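Local coordinates for uncharacterized protein Y57A10A.28 (PDB 5EIK) that forms a homotrimeric intracellular channel that carries potassium across the endoplasmic reticulum membrane and binds phosphatidylinositol 4,5-bisphosphate, at residues E151-Q156 and E208-Y213. Sequence-based numbering, arbitrary orientation.
Sequences ESYLVQ and ERHSMY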
loop_
_atom_site.group_PDB
_atom_site.type_symbol
_atom_site.label_atom_id
_atom_site.label_comp_id
_atom_site.label_asym_id
_atom_site.label_seq_id
_atom_site.Cartn_x
_atom_site.Cartn_y
_atom_site.Cartn_z
ATOM N N GLU A 151 -25.904 0.839 6.129
ATOM C CA GLU A 151 -26.478 1.608 5.023
ATOM C C GLU A 151 -25.547 1.926 3.854
ATOM O O GLU A 151 -25.946 2.600 2.903
ATOM C CB GLU A 151 -27.069 2.910 5.567
ATOM C CG GLU A 151 -27.816 2.740 6.881
ATOM C CD GLU A 151 -28.919 1.697 6.804
ATOM O OE1 GLU A 151 -29.414 1.278 7.874
ATOM O OE2 GLU A 151 -29.294 1.299 5.679
ATOM N N SER A 152 -24.314 1.442 3.913
ATOM C CA SER A 152 -23.360 1.719 2.850
ATOM C C SER A 152 -23.338 0.604 1.816
ATOM O O SER A 152 -22.506 -0.297 1.887
ATOM C CB SER A 152 -21.966 1.909 3.445
ATOM O OG SER A 152 -21.997 2.860 4.496
ATOM N N TYR A 153 -24.258 0.676 0.861
ATOM C CA TYR A 153 -24.363 -0.321 -0.196
ATOM C C TYR A 153 -23.071 -0.478 -0.994
ATOM O O TYR A 153 -22.674 -1.591 -1.346
ATOM C CB TYR A 153 -25.488 0.049 -1.167
ATOM C CG TYR A 153 -26.885 -0.299 -0.704
ATOM C CD1 TYR A 153 -27.346 0.085 0.557
ATOM C CD2 TYR A 153 -27.773 -0.962 -1.557
ATOM C CE1 TYR A 153 -28.657 -0.177 0.952
ATOM C CE2 TYR A 153 -29.083 -1.228 -1.173
ATOM C CZ TYR A 153 -29.521 -0.831 0.081
ATOM O OH TYR A 153 -30.822 -1.076 0.454
ATOM N N LEU A 154 -22.427 0.645 -1.286
ATOM C CA LEU A 154 -21.199 0.640 -2.058
ATOM C C LEU A 154 -20.084 -0.093 -1.325
ATOM O O LEU A 154 -19.423 -0.950 -1.900
ATOM C CB LEU A 154 -20.780 2.070 -2.360
ATOM C CG LEU A 154 -19.772 2.235 -3.493
ATOM C CD1 LEU A 154 -20.198 1.391 -4.686
ATOM C CD2 LEU A 154 -19.690 3.708 -3.871
ATOM N N VAL A 155 -19.874 0.248 -0.057
ATOM C CA VAL A 155 -18.846 -0.407 0.736
ATOM C C VAL A 155 -19.100 -1.919 0.773
ATOM O O VAL A 155 -18.176 -2.722 0.610
ATOM C CB VAL A 155 -18.825 0.134 2.176
ATOM C CG1 VAL A 155 -17.830 -0.646 3.012
ATOM C CG2 VAL A 155 -18.446 1.599 2.171
ATOM N N GLN A 156 -20.358 -2.296 0.981
ATOM C CA GLN A 156 -20.744 -3.693 1.032
ATOM C C GLN A 156 -20.356 -4.415 -0.261
ATOM O O GLN A 156 -19.827 -5.525 -0.234
ATOM C CB GLN A 156 -22.246 -3.796 1.266
ATOM C CG GLN A 156 -22.680 -3.314 2.646
ATOM C CD GLN A 156 -24.170 -3.033 2.721
ATOM O OE1 GLN A 156 -24.933 -3.473 1.860
ATOM N NE2 GLN A 156 -24.591 -2.308 3.747
ATOM N N GLU A 208 -29.710 -8.789 -2.338
ATOM C CA GLU A 208 -30.372 -9.883 -1.659
ATOM C C GLU A 208 -30.442 -9.611 -0.159
ATOM O O GLU A 208 -31.450 -9.898 0.488
ATOM C CB GLU A 208 -29.600 -11.165 -1.932
ATOM C CG GLU A 208 -30.310 -12.415 -1.530
ATOM C CD GLU A 208 -29.606 -13.655 -2.027
ATOM O OE1 GLU A 208 -28.474 -13.916 -1.567
ATOM O OE2 GLU A 208 -30.182 -14.362 -2.882
ATOM N N ARG A 209 -29.369 -9.047 0.383
ATOM C CA ARG A 209 -29.286 -8.726 1.804
ATOM C C ARG A 209 -30.235 -7.600 2.205
ATOM O O ARG A 209 -30.599 -7.466 3.374
ATOM C CB ARG A 209 -27.857 -8.322 2.160
ATOM C CG ARG A 209 -26.899 -9.480 2.285
ATOM C CD ARG A 209 -27.021 -10.120 3.650
ATOM N NE ARG A 209 -26.337 -11.405 3.707
ATOM C CZ ARG A 209 -26.354 -12.211 4.761
ATOM N NH1 ARG A 209 -27.022 -11.863 5.854
ATOM N NH2 ARG A 209 -25.714 -13.370 4.715
ATOM N N HIS A 210 -30.621 -6.781 1.237
ATOM C CA HIS A 210 -31.521 -5.673 1.510
ATOM C C HIS A 210 -32.896 -5.965 0.933
ATOM O O HIS A 210 -33.747 -5.081 0.843
ATOM C CB HIS A 210 -30.949 -4.382 0.922
ATOM C CG HIS A 210 -29.727 -3.893 1.632
ATOM N ND1 HIS A 210 -29.768 -3.373 2.908
ATOM C CD2 HIS A 210 -28.424 -3.881 1.264
ATOM C CE1 HIS A 210 -28.544 -3.063 3.294
ATOM N NE2 HIS A 210 -27.709 -3.362 2.315
ATOM N N SER A 211 -33.092 -7.222 0.544
ATOM C CA SER A 211 -34.353 -7.696 -0.013
ATOM C C SER A 211 -34.986 -6.691 -0.960
ATOM O O SER A 211 -36.060 -6.163 -0.677
ATOM C CB SER A 211 -35.334 -8.008 1.118
ATOM O OG SER A 211 -34.784 -8.948 2.022
ATOM N N MET A 212 -34.337 -6.432 -2.087
ATOM C CA MET A 212 -34.887 -5.473 -3.029
ATOM C C MET A 212 -35.347 -6.089 -4.345
ATOM O O MET A 212 -36.413 -6.703 -4.413
ATOM C CB MET A 212 -33.871 -4.357 -3.291
ATOM C CG MET A 212 -33.409 -3.652 -2.025
ATOM S SD MET A 212 -32.681 -2.028 -2.326
ATOM C CE MET A 212 -33.718 -0.984 -1.284
ATOM N N TYR A 213 -34.539 -5.922 -5.386
ATOM C CA TYR A 213 -34.869 -6.430 -6.712
ATOM C C TYR A 213 -34.870 -7.951 -6.827
ATOM O O TYR A 213 -35.377 -8.497 -7.805
ATOM C CB TYR A 213 -33.897 -5.843 -7.736
ATOM C CG TYR A 213 -33.770 -4.340 -7.647
ATOM C CD1 TYR A 213 -34.851 -3.508 -7.938
ATOM C CD2 TYR A 213 -32.571 -3.747 -7.253
ATOM C CE1 TYR A 213 -34.742 -2.120 -7.838
ATOM C CE2 TYR A 213 -32.452 -2.361 -7.149
ATOM C CZ TYR A 213 -33.540 -1.556 -7.442
ATOM O OH TYR A 213 -33.425 -0.188 -7.336
#
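An offset aromatic stack between Tyr153 and His210 joins two transmembrane helices of this TRIC channel at what are probably their lumenal ends: helix 153-165, where the fifth transmembrane segment begins, and helix 194-209, the body of the sixth. It illustrates how an imidazole can serve two neighbours by using its face for one and its edge for the other. His210, the first residue past the end of helix 194-209 to leave helical geometry, has its side chain set out toward residues 151-156. There its ring lies nearly parallel to that of Tyr153, the planes 10° apart and the centroids separated by 4.0 Å. The displacement sets the phenol end over the root of the imidazole, with Tyr153 OH 3.2 Å from His210 CG.

At the far edge of the imidazole, His210 NE2 donates a hydrogen bond of 2.8 Å to Gln156 OE1. The bond runs in the amide plane onto a lone pair of the oxygen, with a C=O...N angle of 119°; the acceptor also lies in the histidine ring plane, and amide and ring are themselves nearly coplanar. Gln156 CG sits beside the backbone N (chi1 -68°), and the chain then extends across to the histidine. The other end of this buried amide is occupied as well, since Gln156 NE2 bonds to the carbonyl oxygen of Tyr149, an arrangement consistent with OE1 being the atom turned to the histidine.

With an alanine at His210, Gln156 OE1 would probably lose this donor and one face of the Tyr153 ring its imidazole cover. Met212 adds a Met-aromatic contact at the rim of the phenol: its sulfur lies at the ring edge, near the ring plane, with SD 3.9 Å from Tyr153 CE2, and the bend at chi3 brings Met212 CE to 3.4 Å from Tyr153 OH.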